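PDB 6JUF: SspB protein from Streptomyces clavuligerus, which probably acts as a DNA-cleaving, metal-binding component of the phosphorothioation-sensing SspABCD-SspE system that defends the bacterium against phages. Local coordinates for residues Phe221-Ala235 / Phe268-Val282. Residues are numbered along the deposited sequence; the frame is centred on the assembly and turned at random.
Sequences FTSGSRPSLPARIIA and FRIREADIAAALEKV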
# COMPACT_ATOMS: atom_id res chain seq x y z
N PHE B 221 -13.32 -8.26 14.51
CA PHE B 221 -12.50 -7.10 14.75
C PHE B 221 -11.48 -7.52 15.82
O PHE B 221 -11.80 -8.25 16.76
CB PHE B 221 -13.33 -5.81 15.04
CG PHE B 221 -14.13 -5.35 13.86
CD1 PHE B 221 -13.47 -5.02 12.65
CD2 PHE B 221 -15.53 -5.32 13.88
CE1 PHE B 221 -14.19 -4.64 11.52
CE2 PHE B 221 -16.25 -4.89 12.77
CZ PHE B 221 -15.57 -4.57 11.58
N THR B 222 -10.25 -7.09 15.66
CA THR B 222 -9.17 -7.50 16.56
C THR B 222 -9.12 -6.64 17.82
O THR B 222 -9.74 -5.59 17.89
CB THR B 222 -7.80 -7.42 15.88
OG1 THR B 222 -7.58 -6.06 15.49
CG2 THR B 222 -7.74 -8.32 14.63
N SER B 223 -8.41 -7.11 18.84
CA SER B 223 -8.33 -6.30 20.08
C SER B 223 -6.97 -6.24 20.76
O SER B 223 -6.89 -5.95 21.95
CB SER B 223 -9.43 -6.67 21.09
OG SER B 223 -9.46 -8.06 21.25
N GLY B 224 -5.90 -6.49 20.04
CA GLY B 224 -4.57 -6.22 20.65
C GLY B 224 -4.12 -4.75 20.76
O GLY B 224 -4.89 -3.78 20.60
N SER B 225 -2.84 -4.57 21.07
CA SER B 225 -2.28 -3.22 21.16
C SER B 225 -1.97 -2.77 19.73
O SER B 225 -1.92 -3.59 18.79
CB SER B 225 -1.03 -3.18 22.00
OG SER B 225 0.03 -3.79 21.29
N ARG B 226 -1.74 -1.47 19.55
CA ARG B 226 -1.69 -0.89 18.19
C ARG B 226 -0.43 -0.02 18.05
O ARG B 226 -0.50 1.19 18.09
CB ARG B 226 -2.92 -0.03 17.92
CG ARG B 226 -4.25 -0.69 18.24
CD ARG B 226 -5.00 -1.13 17.04
NE ARG B 226 -6.27 -1.74 17.42
CZ ARG B 226 -6.62 -3.00 17.13
NH1 ARG B 226 -5.84 -3.76 16.39
NH2 ARG B 226 -7.78 -3.49 17.55
N PRO B 227 0.72 -0.67 17.87
CA PRO B 227 1.97 0.09 17.74
C PRO B 227 2.04 1.03 16.56
O PRO B 227 2.75 2.04 16.65
CB PRO B 227 3.06 -0.99 17.65
CG PRO B 227 2.30 -2.20 17.12
CD PRO B 227 0.96 -2.13 17.82
N SER B 228 1.28 0.74 15.51
CA SER B 228 1.18 1.64 14.33
C SER B 228 0.31 2.89 14.46
O SER B 228 0.31 3.70 13.53
CB SER B 228 0.77 0.87 13.04
OG SER B 228 -0.61 0.61 13.10
N LEU B 229 -0.38 3.05 15.59
CA LEU B 229 -1.37 4.15 15.80
C LEU B 229 -0.71 5.21 16.67
O LEU B 229 -0.56 5.01 17.90
CB LEU B 229 -2.64 3.60 16.43
CG LEU B 229 -3.72 4.63 16.82
CD1 LEU B 229 -4.08 5.59 15.69
CD2 LEU B 229 -4.93 3.87 17.41
N PRO B 230 -0.25 6.31 16.05
CA PRO B 230 0.48 7.31 16.86
C PRO B 230 -0.44 7.97 17.92
O PRO B 230 -1.65 8.21 17.71
CB PRO B 230 0.98 8.36 15.83
CG PRO B 230 0.92 7.64 14.52
CD PRO B 230 -0.26 6.68 14.63
N ALA B 231 0.19 8.30 19.08
CA ALA B 231 -0.51 9.07 20.13
C ALA B 231 -1.19 10.34 19.66
O ALA B 231 -2.32 10.62 20.07
CB ALA B 231 0.47 9.38 21.25
N ARG B 232 -0.53 11.11 18.78
CA ARG B 232 -1.16 12.35 18.31
C ARG B 232 -2.36 12.08 17.38
O ARG B 232 -3.25 12.89 17.28
CB ARG B 232 -0.14 13.28 17.63
CG ARG B 232 0.80 13.87 18.71
CD ARG B 232 1.77 14.89 18.10
NE ARG B 232 2.81 14.22 17.35
CZ ARG B 232 4.08 14.63 17.21
NH1 ARG B 232 4.51 15.73 17.82
NH2 ARG B 232 4.93 13.93 16.49
N ILE B 233 -2.39 10.91 16.71
CA ILE B 233 -3.61 10.58 15.93
C ILE B 233 -4.81 10.26 16.85
O ILE B 233 -5.93 10.74 16.65
CB ILE B 233 -3.38 9.43 14.91
CG1 ILE B 233 -2.31 9.76 13.85
CG2 ILE B 233 -4.72 9.02 14.25
CD1 ILE B 233 -2.63 10.96 12.96
N ILE B 234 -4.52 9.51 17.92
CA ILE B 234 -5.50 9.26 19.00
C ILE B 234 -6.01 10.59 19.59
O ILE B 234 -7.22 10.84 19.67
CB ILE B 234 -4.94 8.32 20.07
CG1 ILE B 234 -4.66 6.92 19.46
CG2 ILE B 234 -5.94 8.19 21.23
CD1 ILE B 234 -3.78 6.00 20.34
N ALA B 235 -5.06 11.45 20.01
CA ALA B 235 -5.45 12.73 20.63
C ALA B 235 -6.25 13.64 19.69
O ALA B 235 -7.26 14.24 20.08
CB ALA B 235 -4.20 13.43 21.17
N PHE B 268 -11.07 2.91 16.56
CA PHE B 268 -9.71 2.36 16.48
C PHE B 268 -9.59 1.02 17.19
O PHE B 268 -8.51 0.41 17.13
CB PHE B 268 -8.66 3.34 17.03
CG PHE B 268 -8.63 4.69 16.31
CD1 PHE B 268 -8.83 4.77 14.92
CD2 PHE B 268 -8.25 5.83 16.99
CE1 PHE B 268 -8.69 5.99 14.23
CE2 PHE B 268 -8.11 7.07 16.32
CZ PHE B 268 -8.31 7.13 14.93
N ARG B 269 -10.62 0.60 17.91
CA ARG B 269 -10.64 -0.66 18.66
C ARG B 269 -9.47 -0.67 19.64
O ARG B 269 -8.61 -1.56 19.63
CB ARG B 269 -10.75 -1.89 17.71
CG ARG B 269 -12.11 -1.98 16.99
CD ARG B 269 -13.28 -1.68 17.94
NE ARG B 269 -14.62 -1.65 17.30
CZ ARG B 269 -15.39 -2.71 17.18
NH1 ARG B 269 -14.94 -3.89 17.64
NH2 ARG B 269 -16.58 -2.61 16.59
N ILE B 270 -9.39 0.40 20.44
CA ILE B 270 -8.38 0.52 21.52
C ILE B 270 -9.08 0.68 22.86
O ILE B 270 -10.21 1.13 22.92
CB ILE B 270 -7.40 1.68 21.25
CG1 ILE B 270 -8.18 3.02 21.09
CG2 ILE B 270 -6.54 1.30 20.01
CD1 ILE B 270 -7.27 4.24 20.93
N ARG B 271 -8.38 0.25 23.91
CA ARG B 271 -8.89 0.29 25.28
C ARG B 271 -8.81 1.68 25.91
O ARG B 271 -7.99 2.48 25.49
CB ARG B 271 -8.10 -0.71 26.12
CG ARG B 271 -8.33 -2.13 25.66
CD ARG B 271 -7.89 -3.16 26.69
NE ARG B 271 -7.46 -4.41 26.04
CZ ARG B 271 -8.23 -5.24 25.34
NH1 ARG B 271 -9.52 -4.99 25.14
NH2 ARG B 271 -7.70 -6.34 24.81
N GLU B 272 -9.64 1.94 26.89
CA GLU B 272 -9.59 3.20 27.65
C GLU B 272 -8.19 3.52 28.12
O GLU B 272 -7.82 4.70 28.08
CB GLU B 272 -10.55 3.15 28.86
CG GLU B 272 -10.85 4.53 29.43
CD GLU B 272 -11.88 4.47 30.53
OE1 GLU B 272 -13.01 3.94 30.31
OE2 GLU B 272 -11.57 4.96 31.59
N ALA B 273 -7.43 2.53 28.60
CA ALA B 273 -6.07 2.72 29.14
C ALA B 273 -5.19 3.26 28.03
O ALA B 273 -4.31 4.09 28.27
CB ALA B 273 -5.46 1.40 29.68
N ASP B 274 -5.39 2.74 26.82
CA ASP B 274 -4.58 3.13 25.67
C ASP B 274 -4.87 4.59 25.28
O ASP B 274 -3.96 5.34 24.89
CB ASP B 274 -4.96 2.25 24.46
CG ASP B 274 -4.68 0.79 24.70
OD1 ASP B 274 -3.61 0.50 25.28
OD2 ASP B 274 -5.53 -0.05 24.29
N ILE B 275 -6.13 4.96 25.33
CA ILE B 275 -6.51 6.34 25.04
C ILE B 275 -5.93 7.25 26.13
O ILE B 275 -5.43 8.33 25.83
CB ILE B 275 -8.03 6.46 24.99
CG1 ILE B 275 -8.61 5.66 23.80
CG2 ILE B 275 -8.48 7.90 24.88
CD1 ILE B 275 -10.12 5.46 23.91
N ALA B 276 -5.99 6.81 27.39
CA ALA B 276 -5.43 7.65 28.46
C ALA B 276 -3.95 7.86 28.28
O ALA B 276 -3.44 8.96 28.49
CB ALA B 276 -5.69 6.97 29.81
N ALA B 277 -3.25 6.79 27.93
CA ALA B 277 -1.79 6.89 27.78
C ALA B 277 -1.40 7.83 26.65
O ALA B 277 -0.44 8.62 26.78
CB ALA B 277 -1.14 5.53 27.60
N ALA B 278 -2.14 7.80 25.55
CA ALA B 278 -1.87 8.71 24.43
C ALA B 278 -2.16 10.15 24.84
O ALA B 278 -1.38 11.06 24.51
CB ALA B 278 -2.71 8.34 23.22
N LEU B 279 -3.27 10.38 25.56
CA LEU B 279 -3.64 11.75 25.91
C LEU B 279 -2.63 12.31 26.94
O LEU B 279 -2.37 13.50 26.97
CB LEU B 279 -5.07 11.79 26.45
CG LEU B 279 -6.19 11.46 25.46
CD1 LEU B 279 -7.53 11.37 26.19
CD2 LEU B 279 -6.22 12.44 24.30
N GLU B 280 -2.08 11.42 27.74
CA GLU B 280 -1.09 11.92 28.74
C GLU B 280 0.14 12.42 28.05
O GLU B 280 0.72 13.45 28.41
CB GLU B 280 -0.73 10.80 29.70
CG GLU B 280 -1.92 10.52 30.62
CD GLU B 280 -1.61 9.69 31.84
OE1 GLU B 280 -2.30 9.91 32.84
OE2 GLU B 280 -0.69 8.84 31.82
N LYS B 281 0.62 11.64 27.07
CA LYS B 281 1.79 12.03 26.30
C LYS B 281 1.58 13.34 25.57
O LYS B 281 2.42 14.22 25.61
CB LYS B 281 2.16 10.89 25.33
CG LYS B 281 3.53 11.05 24.71
CD LYS B 281 3.81 9.78 23.95
CE LYS B 281 4.71 10.01 22.75
NZ LYS B 281 4.88 8.64 22.16
N VAL B 282 0.39 13.52 25.01
CA VAL B 282 0.11 14.72 24.24
C VAL B 282 -0.15 15.91 25.14
O VAL B 282 0.34 16.99 24.86
CB VAL B 282 -1.01 14.44 23.22
CG1 VAL B 282 -1.36 15.69 22.42
CG2 VAL B 282 -0.55 13.37 22.24
O HOH W 1 -12.30 -4.90 18.87
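R226 reaches across to the backbone of the 268-282 segment and grips the carbonyl oxygen of R269 side-on. Its NH2 meets R269 O at 3.0 Å on a lone pair, while NE meets the same oxygen from above the carbonyl plane; NE also makes a weak bond to F268 O. The end-on side of the guanidinium holds T222, NH1 to OG1 at 3.0 Å and NH2 to the backbone O; G206 O also hydrogen-bonds OG1. The T222 and R269 acceptors lie within about 15° of the guanidinium plane, and bonds on both edges hold its rotation. Arginine suits this place because its flat, multidentate head can bond T222 of its own loop and the backbone of R269 together, at R269, which has positive phi. The R269 side chain bends at chi2 (-44°), bringing NH1 to 3.6 Å from F221 CB, with F221 CG over one guanidinium face; R266 O, F135 O and S141 OG take its NE, NH2 and NH1, and a water links NH1 to T222 O.

Further along, packing is apolar. L229 lays CD2 against F268 CB at 3.8 Å, crossing that side chain at about a right angle, and I234 meets I270 tip to tip, CD1 to CD1 at 4.0 Å. Helices 231-235 and 272-282 cross at -102° with axes 8.4 Å apart, A231 and A278 CB atoms 3.9 Å apart; A235 fits against both methyls of V282. The planar arginine bonds thus probably set the loops' course, while small alanines let the helices cross closely.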